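Local coordinates for protein acinetobacter secreted protease CpaA (Acinetobacter nosocomialis M2, PDB 6O38) that probably acts as a zinc-dependent metalloprotease, exported by the type II secretion system and bound by its chaperone CpaB in the complex, at residues S6-N11 / N29-K34; D22-L27 / K47-S52; L36-N41 / S58-S63; T65-E70 / W91-A96; D78-I83 / T113-K118. One frame throughout, in Å; residues are numbered along the deposited sequence.

Interaction 1: residues S6-N11 / N29-K34; sequences SPNQNN and NGNWVK
Asn8 and Asn31 reach toward each other tip to tip, their amide planes only 26° apart. The link between them, however, uses the backbone N-H of Asn8: it donates to Asn31 OD1 at 2.6 Å with an N-H...O angle of 161°, and the donor lies slightly off the carbonyl plane. Asn31 CG stands anti to its backbone N (chi1 -154°), and from there the amide extends into the turn begun by Ser6 and Pro7. On the nitrogen side of the same amide, Asn31 ND2 lies 2.8 Å from Ser6 OG, a bond weakened by its bent angle. Ser6 OG in turn donates weakly to Gln9 OE1. Asn8 turns its own ND2 to another partner, Asn12 OD1.

Next to this polar group Pro7 lies obliquely across Val33, with Pro7 CG 3.9 Å from Val33 CG1. Both residues also touch Leu27, so the two loops meet against strand 22-27 of the first StcE-type beta-sandwich. The chemistry implies that one amide serves two partners: the strong bond to Asn8 N, with a weak one to Ser6 OG, probably favours this rotation of the amide, while proline and valine supply the apolar part of the contact.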
# COMPACT_ATOMS: atom_id res chain seq x y z
N SER A 6 -7.29 -21.25 29.13
CA SER A 6 -7.92 -21.37 27.82
C SER A 6 -8.92 -20.23 27.67
O SER A 6 -9.28 -19.59 28.67
CB SER A 6 -8.61 -22.73 27.66
OG SER A 6 -9.63 -22.91 28.63
N PRO A 7 -9.38 -19.95 26.45
CA PRO A 7 -10.38 -18.88 26.27
C PRO A 7 -11.62 -19.04 27.14
O PRO A 7 -12.05 -18.07 27.77
CB PRO A 7 -10.71 -18.97 24.78
CG PRO A 7 -9.45 -19.46 24.16
CD PRO A 7 -8.84 -20.41 25.15
N ASN A 8 -12.21 -20.24 27.19
CA ASN A 8 -13.41 -20.43 28.01
C ASN A 8 -13.13 -20.15 29.48
O ASN A 8 -14.05 -19.78 30.23
CB ASN A 8 -13.96 -21.84 27.83
CG ASN A 8 -14.53 -22.08 26.44
OD1 ASN A 8 -14.49 -23.19 25.92
ND2 ASN A 8 -15.07 -21.02 25.84
N GLN A 9 -11.89 -20.32 29.92
CA GLN A 9 -11.47 -19.99 31.27
C GLN A 9 -10.94 -18.56 31.39
O GLN A 9 -10.39 -18.20 32.43
CB GLN A 9 -10.41 -20.98 31.75
CG GLN A 9 -10.87 -22.42 31.79
CD GLN A 9 -9.72 -23.41 31.85
OE1 GLN A 9 -8.64 -23.15 31.32
NE2 GLN A 9 -9.94 -24.54 32.51
N ASN A 10 -11.10 -17.75 30.34
CA ASN A 10 -10.56 -16.40 30.30
C ASN A 10 -11.59 -15.43 29.74
O ASN A 10 -11.25 -14.53 28.96
CB ASN A 10 -9.26 -16.35 29.49
CG ASN A 10 -8.44 -15.11 29.76
OD1 ASN A 10 -8.37 -14.63 30.89
ND2 ASN A 10 -7.82 -14.57 28.72
N ASN A 11 -12.85 -15.61 30.11
CA ASN A 11 -13.96 -14.78 29.63
C ASN A 11 -14.07 -14.79 28.11
O ASN A 11 -14.50 -13.80 27.51
CB ASN A 11 -13.85 -13.34 30.14
CG ASN A 11 -14.38 -13.17 31.54
OD1 ASN A 11 -15.12 -14.01 32.05
ND2 ASN A 11 -14.03 -12.06 32.18
N ASN A 29 -10.85 -26.90 19.57
CA ASN A 29 -11.98 -26.67 18.67
C ASN A 29 -13.17 -26.08 19.41
O ASN A 29 -13.81 -25.14 18.92
CB ASN A 29 -12.37 -27.98 17.98
CG ASN A 29 -11.51 -28.27 16.76
OD1 ASN A 29 -11.01 -27.36 16.11
ND2 ASN A 29 -11.34 -29.55 16.46
N GLY A 30 -13.48 -26.60 20.59
CA GLY A 30 -14.53 -26.04 21.42
C GLY A 30 -14.09 -24.92 22.33
O GLY A 30 -14.91 -24.36 23.06
N ASN A 31 -12.80 -24.58 22.32
CA ASN A 31 -12.23 -23.55 23.19
C ASN A 31 -11.23 -22.77 22.34
O ASN A 31 -10.05 -23.13 22.27
CB ASN A 31 -11.58 -24.18 24.41
CG ASN A 31 -11.54 -23.25 25.61
OD1 ASN A 31 -11.55 -22.03 25.46
ND2 ASN A 31 -11.52 -23.82 26.80
N TRP A 32 -11.69 -21.69 21.71
CA TRP A 32 -10.90 -21.01 20.70
C TRP A 32 -11.26 -19.53 20.65
O TRP A 32 -12.40 -19.14 20.92
CB TRP A 32 -11.11 -21.65 19.32
CG TRP A 32 -10.56 -20.86 18.18
CD1 TRP A 32 -9.29 -20.88 17.69
CD2 TRP A 32 -11.29 -19.92 17.37
NE1 TRP A 32 -9.17 -20.01 16.63
CE2 TRP A 32 -10.39 -19.41 16.41
CE3 TRP A 32 -12.61 -19.46 17.36
CZ2 TRP A 32 -10.76 -18.47 15.46
CZ3 TRP A 32 -12.98 -18.52 16.42
CH2 TRP A 32 -12.06 -18.04 15.48
N VAL A 33 -10.27 -18.72 20.29
CA VAL A 33 -10.46 -17.30 20.01
C VAL A 33 -9.51 -16.92 18.89
O VAL A 33 -8.44 -17.52 18.74
CB VAL A 33 -10.24 -16.43 21.28
CG1 VAL A 33 -8.78 -16.47 21.70
CG2 VAL A 33 -10.72 -15.00 21.04
N LYS A 34 -9.91 -15.94 18.08
CA LYS A 34 -9.15 -15.63 16.87
C LYS A 34 -7.91 -14.80 17.19
O LYS A 34 -6.81 -15.13 16.74
CB LYS A 34 -10.04 -14.90 15.86
CG LYS A 34 -9.49 -14.92 14.44
CD LYS A 34 -10.45 -14.26 13.47
CE LYS A 34 -10.10 -14.62 12.03
NZ LYS A 34 -10.22 -16.08 11.78

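Interaction 2: residues D22-L27 / K47-S52; sequences DLEFSL and KITIRS
Leu23 and Lys47 begin the pairing of two parallel strands: Leu23 N donates to Lys47 O at 2.8 Å, nearly straight at 178°. Further bonds alternate in direction, Thr49 N to Leu23 O (2.9 Å), Phe25 N to Thr49 O, Arg51 N to Phe25 O and Leu27 N to Arg51 O, as a parallel register requires. The strand axes run 4.6 Å apart at an angle of 15°.

Side chains alternate between the two faces. On one, Glu24 OE2 sits 3.0 Å from Arg51 NE, above the plane of the guanidinium, with Glu24 CD over its centre; no N-H points at the oxygen. Alongside, the Lys47 chain runs beside Asp22, its CD 3.4 Å from Asp22 OD1. On the other face Leu23 CB meets Ile48 CG1 at 4.3 Å, while Phe25, Ile50 and Leu27 pack against Leu36 in the second layer of the sandwich.

Beyond the pair, strand 3-5 bonds to the backbone of 22-27, and Val79 and Gln81 of strand 79-85 touch the 47-52 side chains. Register therefore rests on the backbone bonds, and Glu24 with Arg51 probably adds electrostatic attraction without a directional bond.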
# COMPACT_ATOMS: atom_id res chain seq x y z
N ASP A 22 4.26 -19.19 35.45
CA ASP A 22 4.41 -20.20 34.40
C ASP A 22 3.01 -20.54 33.89
O ASP A 22 2.30 -21.33 34.52
CB ASP A 22 5.14 -21.44 34.92
CG ASP A 22 5.54 -22.39 33.82
OD1 ASP A 22 5.44 -22.01 32.63
OD2 ASP A 22 5.95 -23.53 34.13
N LEU A 23 2.62 -19.93 32.78
CA LEU A 23 1.28 -20.04 32.25
C LEU A 23 1.28 -20.77 30.91
O LEU A 23 2.23 -20.66 30.12
CB LEU A 23 0.65 -18.65 32.08
CG LEU A 23 -0.80 -18.57 31.58
CD1 LEU A 23 -1.71 -19.44 32.41
CD2 LEU A 23 -1.27 -17.13 31.60
N GLU A 24 0.22 -21.54 30.67
CA GLU A 24 0.05 -22.28 29.42
C GLU A 24 -1.36 -22.01 28.89
O GLU A 24 -2.35 -22.42 29.51
CB GLU A 24 0.28 -23.77 29.63
CG GLU A 24 0.37 -24.57 28.35
CD GLU A 24 1.01 -25.93 28.55
OE1 GLU A 24 0.59 -26.66 29.47
OE2 GLU A 24 1.94 -26.26 27.78
N PHE A 25 -1.44 -21.32 27.75
CA PHE A 25 -2.71 -20.95 27.14
C PHE A 25 -2.98 -21.89 25.97
O PHE A 25 -2.22 -21.91 25.00
CB PHE A 25 -2.67 -19.50 26.67
CG PHE A 25 -4.02 -18.92 26.37
CD1 PHE A 25 -4.83 -18.44 27.39
CD2 PHE A 25 -4.48 -18.83 25.06
CE1 PHE A 25 -6.07 -17.90 27.11
CE2 PHE A 25 -5.72 -18.29 24.78
CZ PHE A 25 -6.52 -17.83 25.81
N SER A 26 -4.05 -22.67 26.07
CA SER A 26 -4.36 -23.71 25.10
C SER A 26 -5.61 -23.35 24.30
O SER A 26 -6.59 -22.84 24.85
CB SER A 26 -4.57 -25.06 25.79
OG SER A 26 -3.38 -25.48 26.45
N LEU A 27 -5.55 -23.62 22.99
CA LEU A 27 -6.67 -23.40 22.08
C LEU A 27 -7.13 -24.75 21.54
O LEU A 27 -6.31 -25.58 21.14
CB LEU A 27 -6.27 -22.47 20.94
CG LEU A 27 -5.91 -21.03 21.30
CD1 LEU A 27 -4.98 -20.43 20.26
CD2 LEU A 27 -7.17 -20.19 21.42
N LYS A 47 6.87 -17.03 32.27
CA LYS A 47 6.85 -17.87 31.08
C LYS A 47 5.41 -18.07 30.62
O LYS A 47 4.54 -18.40 31.43
CB LYS A 47 7.51 -19.22 31.35
CG LYS A 47 7.43 -20.19 30.18
CD LYS A 47 8.04 -21.54 30.53
CE LYS A 47 9.53 -21.42 30.81
NZ LYS A 47 10.15 -22.75 31.08
N ILE A 48 5.18 -17.87 29.33
CA ILE A 48 3.88 -18.10 28.71
C ILE A 48 4.07 -19.02 27.51
O ILE A 48 4.96 -18.77 26.68
CB ILE A 48 3.21 -16.78 28.27
CG1 ILE A 48 2.75 -15.98 29.49
CG2 ILE A 48 2.03 -17.05 27.34
CD1 ILE A 48 1.94 -14.75 29.15
N THR A 49 3.26 -20.07 27.43
CA THR A 49 3.32 -21.02 26.33
C THR A 49 1.95 -21.13 25.69
O THR A 49 0.96 -21.40 26.39
CB THR A 49 3.80 -22.40 26.81
OG1 THR A 49 5.13 -22.29 27.33
CG2 THR A 49 3.79 -23.39 25.66
N ILE A 50 1.89 -20.93 24.38
CA ILE A 50 0.64 -20.97 23.62
C ILE A 50 0.63 -22.25 22.79
O ILE A 50 1.52 -22.48 21.97
CB ILE A 50 0.48 -19.74 22.73
CG1 ILE A 50 0.55 -18.46 23.56
CG2 ILE A 50 -0.84 -19.80 21.97
CD1 ILE A 50 0.46 -17.19 22.74
N ARG A 51 -0.39 -23.08 23.01
CA ARG A 51 -0.61 -24.29 22.23
C ARG A 51 -1.95 -24.20 21.52
O ARG A 51 -2.87 -23.51 21.98
CB ARG A 51 -0.57 -25.55 23.11
CG ARG A 51 0.79 -25.86 23.71
CD ARG A 51 0.74 -27.14 24.53
NE ARG A 51 2.04 -27.49 25.10
CZ ARG A 51 2.25 -28.56 25.86
NH1 ARG A 51 3.46 -28.80 26.34
NH2 ARG A 51 1.25 -29.38 26.15
N SER A 52 -2.07 -24.91 20.40
CA SER A 52 -3.30 -24.88 19.62
C SER A 52 -3.52 -26.23 18.96
O SER A 52 -2.63 -26.76 18.30
CB SER A 52 -3.26 -23.78 18.56
OG SER A 52 -4.42 -23.81 17.75

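Interaction 3: residues L36-N41 / S58-S63; sequences LSLPTN and SYLDTS
Leu36 and Leu60 form a parallel bridge in the small three-stranded sheet of the first StcE-type beta-sandwich domain, where strand 58-61 lies between strands 35-37 and 71-74. Two backbone bonds place Leu36 opposite Leu60: Leu36 N donates to Tyr59 O at 2.8 Å and 159°, and Asp61 N returns a bond to Leu36 O, also 2.8 Å, at 174°. The touching parts run 38° apart, and the firm pairing is confined to this bridge.

Leu36 and Leu60 share the face turned to the larger layer, and Leu38 joins them from the adjoining loop. Leu60 CG stands anti to its backbone N (chi1 173°), and its CD1 comes within 4.0 Å of Leu36 CB and 4.3 Å of Leu38 CG. Ile50 of strand 47-52 also packs on both Leu36 and Leu60, and Ile48 on Leu38, which ties this layer to the facing one. On the opposite face Ser37 CB lies 3.9 Å from Asp61 CB. The chaperone borders this strand: Tyr59 packs on Glu92 of the CpaB chain, and Asp61 on its Gln89.

At the start of strand 58-61, Ser58 OG is hydrogen-bonded to Val33 O, while Ser58 CB meets Leu36 CD1 at 3.6 Å.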
# COMPACT_ATOMS: atom_id res chain seq x y z
N LEU A 36 -5.17 -13.08 19.79
CA LEU A 36 -4.53 -13.27 21.08
C LEU A 36 -3.49 -12.18 21.32
O LEU A 36 -2.99 -11.55 20.38
CB LEU A 36 -3.85 -14.65 21.17
CG LEU A 36 -4.71 -15.91 21.30
CD1 LEU A 36 -5.42 -16.25 19.99
CD2 LEU A 36 -3.87 -17.08 21.77
N SER A 37 -3.17 -11.96 22.59
CA SER A 37 -2.19 -10.95 22.96
C SER A 37 -1.58 -11.33 24.31
O SER A 37 -2.22 -11.97 25.14
CB SER A 37 -2.80 -9.55 23.03
OG SER A 37 -3.78 -9.47 24.06
N LEU A 38 -0.32 -10.91 24.50
CA LEU A 38 0.43 -11.12 25.73
C LEU A 38 0.28 -9.91 26.65
O LEU A 38 0.11 -8.78 26.18
CB LEU A 38 1.90 -11.35 25.43
CG LEU A 38 2.22 -12.58 24.57
CD1 LEU A 38 3.70 -12.68 24.28
CD2 LEU A 38 1.72 -13.85 25.25
N PRO A 39 0.32 -10.11 27.97
CA PRO A 39 0.11 -8.99 28.89
C PRO A 39 1.32 -8.07 28.94
O PRO A 39 2.47 -8.51 28.88
CB PRO A 39 -0.12 -9.68 30.24
CG PRO A 39 0.64 -10.95 30.13
CD PRO A 39 0.53 -11.38 28.69
N THR A 40 1.05 -6.76 29.05
CA THR A 40 2.12 -5.78 29.19
C THR A 40 2.72 -5.81 30.59
O THR A 40 3.95 -5.82 30.75
CB THR A 40 1.60 -4.38 28.85
OG1 THR A 40 0.30 -4.20 29.42
CG2 THR A 40 1.52 -4.20 27.34
N ASN A 41 1.87 -5.82 31.61
CA ASN A 41 2.35 -5.94 32.98
C ASN A 41 2.79 -7.38 33.25
O ASN A 41 2.03 -8.32 33.01
CB ASN A 41 1.25 -5.53 33.96
CG ASN A 41 1.75 -4.61 35.06
OD1 ASN A 41 2.83 -4.02 34.94
ND2 ASN A 41 0.98 -4.48 36.13
N SER A 58 -5.26 -19.04 14.67
CA SER A 58 -5.27 -17.91 15.59
C SER A 58 -4.12 -16.97 15.25
O SER A 58 -3.16 -17.35 14.56
CB SER A 58 -5.16 -18.38 17.05
OG SER A 58 -6.31 -19.13 17.42
N TYR A 59 -4.22 -15.74 15.74
CA TYR A 59 -3.25 -14.70 15.41
C TYR A 59 -2.86 -13.96 16.68
O TYR A 59 -3.73 -13.55 17.46
CB TYR A 59 -3.83 -13.73 14.37
CG TYR A 59 -4.25 -14.44 13.10
CD1 TYR A 59 -3.33 -14.66 12.07
CD2 TYR A 59 -5.55 -14.89 12.92
CE1 TYR A 59 -3.71 -15.30 10.91
CE2 TYR A 59 -5.93 -15.54 11.76
CZ TYR A 59 -5.00 -15.74 10.76
OH TYR A 59 -5.38 -16.39 9.61
N LEU A 60 -1.56 -13.79 16.88
CA LEU A 60 -1.01 -13.24 18.12
C LEU A 60 -0.46 -11.84 17.88
O LEU A 60 0.32 -11.63 16.95
CB LEU A 60 0.09 -14.14 18.67
CG LEU A 60 0.86 -13.61 19.88
CD1 LEU A 60 -0.07 -13.40 21.07
CD2 LEU A 60 2.00 -14.55 20.25
N ASP A 61 -0.88 -10.89 18.71
CA ASP A 61 -0.30 -9.56 18.71
C ASP A 61 1.14 -9.63 19.21
O ASP A 61 1.40 -10.11 20.32
CB ASP A 61 -1.13 -8.63 19.59
CG ASP A 61 -0.58 -7.21 19.64
OD1 ASP A 61 0.30 -6.87 18.83
OD2 ASP A 61 -1.03 -6.43 20.51
N THR A 62 2.08 -9.17 18.38
CA THR A 62 3.50 -9.25 18.69
C THR A 62 4.10 -7.88 19.00
O THR A 62 5.33 -7.73 18.96
CB THR A 62 4.26 -9.90 17.53
OG1 THR A 62 4.20 -9.04 16.38
CG2 THR A 62 3.63 -11.23 17.18
N SER A 63 3.27 -6.90 19.33
CA SER A 63 3.76 -5.54 19.51
C SER A 63 4.63 -5.40 20.76
O SER A 63 5.48 -4.51 20.82
CB SER A 63 2.59 -4.56 19.58
OG SER A 63 1.68 -4.91 20.60

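Interaction 4: residues T65-E70 / W91-A96; sequences TNIPLE and WIAQLA
Asn66 meets strand 90-98 with both its backbone and its side chain. Its N donates to Trp91 O, a fairly long bond of 3.3 Å with an N-H...O angle of 139°. From CB, the side chain takes the crowded position, CG between the backbone N and the carbonyl carbon (chi1 68°), and this brings CG 3.9 Å from Ile92 CA. The tip then divides the work. Asn66 OD1 accepts from Ala93 N at 3.0 Å and 153°, the donor lying somewhat off the amide carbonyl plane. On the other branch Asn66 ND2 lies 3.7 Å from Ile92 CG2, a contact of packing in which the two side chains are set at a slant.

Neighbouring residues extend the grip on both sides of Asn66. Thr65 crosses Trp91 at about a right angle, its CG2 4.0 Å from Trp91 CB. The polar atoms of this pair are engaged elsewhere, Thr65 OG1 with Thr62 O and the indole N-H of Trp91 with Pro39 O. Ile67 CD1 reaches Ala93 CB at 3.9 Å, and beyond the contact Ile67 packs on Trp174 of strand 172-178.

Trp91 is also bonded through its backbone to Asn64, while the next amide on this side of the strand, that of Ala93, is taken up by the Asn66 side chain. The result is a single bridge, between Thr65 and Trp91, by which the loop between strands 58-61 and 71-74 of the beta-sandwich docks on strand 90-98, with Asn66 OD1 standing in for a backbone carbonyl.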
# COMPACT_ATOMS: atom_id res chain seq x y z
N THR A 65 6.59 -7.94 21.98
CA THR A 65 7.58 -9.02 21.92
C THR A 65 8.82 -8.52 21.18
O THR A 65 8.91 -7.36 20.78
CB THR A 65 7.00 -10.26 21.23
OG1 THR A 65 6.81 -9.99 19.84
CG2 THR A 65 5.66 -10.63 21.85
N ASN A 66 9.79 -9.42 21.01
CA ASN A 66 10.99 -9.13 20.25
C ASN A 66 10.95 -9.72 18.84
O ASN A 66 11.99 -9.82 18.19
CB ASN A 66 12.23 -9.63 21.00
CG ASN A 66 12.30 -11.14 21.07
OD1 ASN A 66 11.27 -11.82 21.15
ND2 ASN A 66 13.51 -11.69 21.03
N ILE A 67 9.77 -10.10 18.37
CA ILE A 67 9.60 -10.67 17.04
C ILE A 67 9.33 -9.52 16.07
O ILE A 67 8.33 -8.80 16.25
CB ILE A 67 8.46 -11.69 17.01
CG1 ILE A 67 8.82 -12.90 17.87
CG2 ILE A 67 8.16 -12.12 15.58
CD1 ILE A 67 7.73 -13.94 17.96
N PRO A 68 10.17 -9.30 15.06
CA PRO A 68 9.97 -8.17 14.15
C PRO A 68 8.73 -8.28 13.28
O PRO A 68 8.37 -7.30 12.61
CB PRO A 68 11.24 -8.17 13.29
CG PRO A 68 12.24 -8.96 14.08
CD PRO A 68 11.45 -9.99 14.81
N LEU A 69 8.07 -9.44 13.24
CA LEU A 69 6.84 -9.57 12.48
C LEU A 69 5.68 -8.92 13.22
O LEU A 69 5.67 -8.83 14.45
CB LEU A 69 6.52 -11.05 12.22
CG LEU A 69 7.64 -11.88 11.58
CD1 LEU A 69 7.16 -13.30 11.31
CD2 LEU A 69 8.14 -11.23 10.30
N GLU A 70 4.70 -8.44 12.46
CA GLU A 70 3.56 -7.75 13.07
C GLU A 70 2.60 -8.72 13.74
O GLU A 70 2.08 -8.44 14.82
CB GLU A 70 2.84 -6.90 12.03
CG GLU A 70 3.15 -5.41 12.12
CD GLU A 70 2.52 -4.60 11.02
OE1 GLU A 70 1.61 -5.12 10.34
OE2 GLU A 70 2.94 -3.44 10.82
N TRP A 91 8.44 -9.50 25.74
CA TRP A 91 8.41 -10.95 25.82
C TRP A 91 9.39 -11.53 24.80
O TRP A 91 9.20 -11.36 23.59
CB TRP A 91 7.00 -11.49 25.57
CG TRP A 91 6.04 -11.23 26.69
CD1 TRP A 91 5.19 -10.17 26.83
CD2 TRP A 91 5.81 -12.08 27.83
NE1 TRP A 91 4.46 -10.29 27.98
CE2 TRP A 91 4.81 -11.45 28.61
CE3 TRP A 91 6.34 -13.29 28.26
CZ2 TRP A 91 4.35 -12.01 29.81
CZ3 TRP A 91 5.88 -13.84 29.45
CH2 TRP A 91 4.90 -13.19 30.21
N ILE A 92 10.42 -12.21 25.29
CA ILE A 92 11.43 -12.82 24.43
C ILE A 92 10.94 -14.19 23.98
O ILE A 92 10.56 -15.02 24.81
CB ILE A 92 12.78 -12.92 25.15
CG1 ILE A 92 13.25 -11.53 25.60
CG2 ILE A 92 13.82 -13.57 24.25
CD1 ILE A 92 14.60 -11.54 26.29
N ALA A 93 10.95 -14.42 22.67
CA ALA A 93 10.46 -15.67 22.12
C ALA A 93 11.52 -16.76 22.22
O ALA A 93 12.71 -16.51 22.05
CB ALA A 93 10.04 -15.49 20.66
N GLN A 94 11.07 -17.99 22.50
CA GLN A 94 11.93 -19.16 22.60
C GLN A 94 11.58 -20.08 21.43
O GLN A 94 10.73 -20.96 21.55
CB GLN A 94 11.75 -19.86 23.95
CG GLN A 94 11.77 -18.92 25.14
CD GLN A 94 13.15 -18.33 25.40
OE1 GLN A 94 14.16 -18.99 25.19
NE2 GLN A 94 13.18 -17.09 25.85
N LEU A 95 12.25 -19.88 20.30
CA LEU A 95 11.95 -20.62 19.08
C LEU A 95 12.80 -21.88 18.99
O LEU A 95 13.90 -21.96 19.54
CB LEU A 95 12.19 -19.74 17.85
CG LEU A 95 11.39 -18.44 17.78
CD1 LEU A 95 11.78 -17.64 16.55
CD2 LEU A 95 9.90 -18.74 17.78
N ALA A 96 12.26 -22.87 18.28
CA ALA A 96 13.01 -24.09 17.98
C ALA A 96 14.24 -23.76 17.14
O ALA A 96 14.11 -23.23 16.03
CB ALA A 96 12.12 -25.09 17.25

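Interaction 5: residues D78-I83 / T113-K118; sequences DVYQFI and TATMQK
Asp78 holds Thr115 with both carboxylate oxygens, its side chain crossing that of the threonine at about a right angle. Thr115 N donates to Asp78 OD1 over 3.3 Å with an N-H...O angle of 164°, met on the syn side but 24° out of the carboxylate plane. Thr115 OG1 donates to Asp78 OD2 at 2.9 Å, using the syn lone pair of that oxygen. Thr115 OG1 lies anti to its carbonyl carbon, beside its backbone N (chi1 -67°), which lets hydroxyl and amide address the same carboxylate.

Second-shell donors complete the set. Asp78 OD2 also receives the backbone N-H of Asn75, and Thr115 OG1 accepts from Asn75 ND2. The buried carboxylate thus has three donors, an environment that would favour its charged form. A little further along, Gln117 NE2 reaches back to Ala114 O in a weak bond, and Gln117 OE1 accepts from Thr112 N.

The remaining touches are packing. Tyr80 slants across Thr115, its OH 3.6 Å from Thr115 CB. An apolar contact joins Tyr80 CE1 to CB of Met116, modelled as selenomethionine, at 3.9 Å; their side chains cross at about a right angle.

In the fold, strands 79-85 and 116-121 both pair with strand 90-98, antiparallel and parallel respectively, so the contact bridges two strands that share a neighbour, consistent with a junction between the first two StcE-type sandwich families. On their other sides, Tyr80 is bonded through its backbone to Ile50 of strand 47-52 and Thr115 to Thr141 of strand 141-146.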
# COMPACT_ATOMS: atom_id res chain seq x y z
N ASP A 78 1.09 -25.96 16.66
CA ASP A 78 2.13 -25.00 17.01
C ASP A 78 2.26 -24.87 18.52
O ASP A 78 1.29 -24.98 19.27
CB ASP A 78 1.83 -23.63 16.39
CG ASP A 78 2.21 -23.55 14.92
OD1 ASP A 78 3.15 -24.27 14.51
OD2 ASP A 78 1.57 -22.78 14.18
N VAL A 79 3.50 -24.64 18.97
CA VAL A 79 3.82 -24.45 20.38
C VAL A 79 4.77 -23.25 20.45
O VAL A 79 5.96 -23.38 20.13
CB VAL A 79 4.45 -25.69 21.01
CG1 VAL A 79 4.85 -25.40 22.45
CG2 VAL A 79 3.48 -26.87 20.96
N TYR A 80 4.25 -22.10 20.87
CA TYR A 80 5.05 -20.90 21.04
C TYR A 80 5.32 -20.67 22.52
O TYR A 80 4.42 -20.82 23.35
CB TYR A 80 4.34 -19.68 20.44
CG TYR A 80 4.18 -19.74 18.94
CD1 TYR A 80 5.18 -19.27 18.10
CD2 TYR A 80 3.03 -20.26 18.37
CE1 TYR A 80 5.04 -19.32 16.73
CE2 TYR A 80 2.88 -20.31 17.00
CZ TYR A 80 3.88 -19.84 16.18
OH TYR A 80 3.74 -19.89 14.81
N GLN A 81 6.56 -20.30 22.84
CA GLN A 81 6.98 -20.08 24.22
C GLN A 81 7.64 -18.72 24.33
O GLN A 81 8.54 -18.40 23.54
CB GLN A 81 7.94 -21.18 24.69
CG GLN A 81 8.26 -21.13 26.17
CD GLN A 81 9.26 -22.19 26.58
OE1 GLN A 81 9.21 -22.72 27.69
NE2 GLN A 81 10.19 -22.52 25.68
N PHE A 82 7.20 -17.92 25.30
CA PHE A 82 7.74 -16.59 25.54
C PHE A 82 8.21 -16.47 26.98
O PHE A 82 7.59 -17.02 27.89
CB PHE A 82 6.70 -15.51 25.23
CG PHE A 82 6.27 -15.46 23.80
CD1 PHE A 82 6.96 -14.68 22.88
CD2 PHE A 82 5.17 -16.18 23.36
CE1 PHE A 82 6.56 -14.63 21.56
CE2 PHE A 82 4.77 -16.13 22.04
CZ PHE A 82 5.47 -15.36 21.14
N ILE A 83 9.31 -15.75 27.17
CA ILE A 83 9.83 -15.44 28.50
C ILE A 83 10.01 -13.93 28.58
O ILE A 83 10.74 -13.34 27.77
CB ILE A 83 11.16 -16.16 28.79
CG1 ILE A 83 10.95 -17.68 28.79
CG2 ILE A 83 11.74 -15.70 30.11
CD1 ILE A 83 12.20 -18.47 29.12
N THR A 113 8.18 -29.35 10.93
CA THR A 113 6.91 -28.85 10.42
C THR A 113 6.38 -27.67 11.22
O THR A 113 5.28 -27.18 10.93
CB THR A 113 5.86 -29.97 10.41
OG1 THR A 113 5.59 -30.39 11.76
CG2 THR A 113 6.36 -31.16 9.61
N ALA A 114 7.13 -27.20 12.22
CA ALA A 114 6.70 -26.05 13.00
C ALA A 114 6.62 -24.80 12.12
O ALA A 114 7.45 -24.58 11.24
CB ALA A 114 7.67 -25.81 14.16
N THR A 115 5.58 -24.00 12.36
CA THR A 115 5.37 -22.79 11.57
C THR A 115 6.55 -21.84 11.68
O THR A 115 6.98 -21.24 10.69
CB THR A 115 4.07 -22.10 12.00
OG1 THR A 115 2.95 -22.93 11.66
CG2 THR A 115 3.92 -20.75 11.31
N MSE A 116 7.10 -21.69 12.89
CA MSE A 116 8.23 -20.79 13.09
C MSE A 116 9.43 -21.52 13.67
O MSE A 116 9.33 -22.23 14.67
CB MSE A 116 7.83 -19.63 14.00
CG MSE A 116 8.94 -18.63 14.25
SE MSE A 116 8.26 -16.91 14.84
CE MSE A 116 7.19 -16.49 13.26
N GLN A 117 10.59 -21.34 13.03
CA GLN A 117 11.83 -21.97 13.45
C GLN A 117 12.96 -20.96 13.33
O GLN A 117 12.84 -19.94 12.64
CB GLN A 117 12.14 -23.21 12.61
CG GLN A 117 11.04 -24.25 12.59
CD GLN A 117 11.39 -25.47 11.76
OE1 GLN A 117 12.47 -26.04 11.90
NE2 GLN A 117 10.48 -25.86 10.88
N LYS A 118 14.06 -21.24 14.02
CA LYS A 118 15.24 -20.38 14.01
C LYS A 118 16.45 -21.18 13.56
O LYS A 118 16.73 -22.25 14.11
CB LYS A 118 15.49 -19.78 15.40
CG LYS A 118 16.77 -18.95 15.48
CD LYS A 118 16.77 -18.06 16.71
CE LYS A 118 17.94 -18.39 17.63
NZ LYS A 118 18.47 -17.17 18.31

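Interactions 2, 3 and 4 fall within the first sandwich domain. Interaction 2 supplies strands of one layer and interaction 3 of the facing one; they meet where Phe25 CE2 lies 3.7 Å from Leu36 CD2. Interaction 1 joins two loops beside strand 22-27 with one side-chain amide. Interactions 2 and 5 share a strand pairing, 47-52 with 79-85, and the strand 90-98 of interaction 4 lies between the two strands of interaction 5, the centres of the two contacts being about 9 Å apart. Backbone bonding dominates 2 and 3, whereas 1, 4 and 5 use Asn or Asp side chains to hold irregular chain. Interaction 5 is the most buried; the charged pair of interaction 2 lies on the more exposed face.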